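Local coordinates for MccB protein (Escherichia coli, PDB 6OM4) that adenylylates the N-formylated MccA peptide through an ATP-dependent, E1-like reaction on the way to the nucleotide antibiotic microcin C, at residues F69-L72 with K73-F77. Sequence-based numbering, arbitrary orientation.
Sequences FRFL and KENFF
Leu72 and Phe77 meet where helix 62-74 ends, and this buried side is the compact half of the turn. Leu72 O accepts a hydrogen bond from Phe77 N at 2.8 Å, while the Leu72 side chain crosses that of Phe77 at about a right angle, CD2 lying 3.8 Å from Phe77 CB and at the edge of the ring. One face of the same ring is covered over its centre by Asn75 CB. The reversal is a Schellman motif: Phe76 takes a positive phi (59°), and the chain bonds back twice, Phe77 N to Leu72 O and Phe76 N to Lys73 O.

Asn75 uses its amide to close the last turn. With CG anti to its own carbonyl carbon (chi1 -68°), Asn75 ND2 donates to Phe71 O at 2.9 Å; the bond from Asn75 N to that oxygen is weak, so the side chain is the firmer grip. The same ND2 sits over the centre of one face of the Phe71 ring.

Lys73 crosses Phe69 obliquely: Lys73 CG stands 4.0 Å from the centroid of the Phe69 ring, a CH-pi contact over one face offset toward the rim, and CD runs past the edge near CE2.

The solvent side is looser. Arg70 and Glu74 run side by side, joined by a salt bridge of 2.9 Å between NH2 and OE2. It is not a flat, two-pronged pairing: the planes are 39° apart, and NH2 reaches the carboxylate from above its plane.

All this lies in the N-terminal part of the chain, far from the nucleotide and zinc sites. Leu72 and Phe71 pack on Ile38 of helix 32-43, Phe71 also touches strand 27-29, and Phe77 pairs with Gly6 through its backbone as the chain enters strand 78-80.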
# COMPACT_ATOMS: atom_id res chain seq x y z
N PHE A 69 1.20 20.02 -25.97
CA PHE A 69 0.58 18.71 -25.99
C PHE A 69 1.53 17.66 -25.37
O PHE A 69 1.11 16.81 -24.60
CB PHE A 69 0.17 18.40 -27.42
CG PHE A 69 -0.48 17.06 -27.61
CD1 PHE A 69 -1.84 16.90 -27.41
CD2 PHE A 69 0.28 15.98 -28.00
CE1 PHE A 69 -2.42 15.66 -27.60
CE2 PHE A 69 -0.31 14.75 -28.21
CZ PHE A 69 -1.66 14.59 -27.96
N ARG A 70 2.83 17.69 -25.75
CA ARG A 70 3.87 16.79 -25.20
C ARG A 70 3.92 16.93 -23.67
O ARG A 70 3.99 15.94 -22.92
CB ARG A 70 5.23 17.07 -25.84
CG ARG A 70 6.40 16.17 -25.39
CD ARG A 70 7.29 16.73 -24.30
NE ARG A 70 7.63 18.11 -24.58
CZ ARG A 70 7.78 19.08 -23.70
NH1 ARG A 70 8.28 20.22 -24.12
NH2 ARG A 70 7.44 18.94 -22.43
N PHE A 71 3.90 18.16 -23.20
CA PHE A 71 3.93 18.48 -21.79
C PHE A 71 2.73 17.85 -21.06
O PHE A 71 2.89 17.23 -20.01
CB PHE A 71 3.97 20.00 -21.61
CG PHE A 71 3.75 20.50 -20.20
CD1 PHE A 71 2.48 20.60 -19.67
CD2 PHE A 71 4.83 20.89 -19.42
CE1 PHE A 71 2.27 21.03 -18.36
CE2 PHE A 71 4.63 21.35 -18.13
CZ PHE A 71 3.36 21.43 -17.61
N LEU A 72 1.52 18.06 -21.58
CA LEU A 72 0.32 17.49 -20.96
C LEU A 72 0.35 15.96 -20.99
O LEU A 72 -0.05 15.31 -20.03
CB LEU A 72 -0.91 18.05 -21.67
CG LEU A 72 -1.15 19.54 -21.42
CD1 LEU A 72 -2.19 20.10 -22.38
CD2 LEU A 72 -1.64 19.74 -20.01
N LYS A 73 0.80 15.36 -22.09
CA LYS A 73 0.87 13.93 -22.24
C LYS A 73 1.87 13.30 -21.27
O LYS A 73 1.60 12.23 -20.70
CB LYS A 73 1.35 13.56 -23.65
CG LYS A 73 0.31 13.59 -24.76
CD LYS A 73 0.86 12.87 -26.01
CE LYS A 73 0.34 11.46 -26.16
NZ LYS A 73 0.29 10.76 -24.85
N GLU A 74 3.08 13.87 -21.17
CA GLU A 74 4.16 13.21 -20.41
C GLU A 74 3.86 13.24 -18.91
O GLU A 74 4.47 12.49 -18.16
CB GLU A 74 5.51 13.84 -20.77
CG GLU A 74 5.74 15.19 -20.13
CD GLU A 74 6.98 15.93 -20.62
OE1 GLU A 74 7.71 15.36 -21.46
OE2 GLU A 74 7.19 17.11 -20.19
N ASN A 75 2.93 14.10 -18.49
CA ASN A 75 2.47 14.13 -17.10
C ASN A 75 1.14 13.37 -16.91
O ASN A 75 0.59 13.40 -15.81
CB ASN A 75 2.38 15.58 -16.63
CG ASN A 75 3.75 16.21 -16.51
OD1 ASN A 75 4.53 15.85 -15.63
ND2 ASN A 75 4.05 17.14 -17.39
N PHE A 76 0.61 12.73 -17.96
CA PHE A 76 -0.71 12.04 -17.93
C PHE A 76 -1.85 13.00 -17.57
O PHE A 76 -2.92 12.58 -17.11
CB PHE A 76 -0.67 10.79 -17.03
CG PHE A 76 0.57 9.98 -17.28
CD1 PHE A 76 0.79 9.44 -18.53
CD2 PHE A 76 1.52 9.84 -16.31
CE1 PHE A 76 1.96 8.74 -18.79
CE2 PHE A 76 2.66 9.09 -16.55
CZ PHE A 76 2.89 8.58 -17.81
N PHE A 77 -1.69 14.29 -17.94
CA PHE A 77 -2.77 15.27 -17.79
C PHE A 77 -3.81 15.11 -18.89
O PHE A 77 -5.01 15.32 -18.68
CB PHE A 77 -2.19 16.68 -17.76
CG PHE A 77 -1.26 16.98 -16.61
CD1 PHE A 77 -1.34 16.30 -15.41
CD2 PHE A 77 -0.37 18.03 -16.72
CE1 PHE A 77 -0.51 16.64 -14.34
CE2 PHE A 77 0.45 18.37 -15.66
CZ PHE A 77 0.38 17.68 -14.47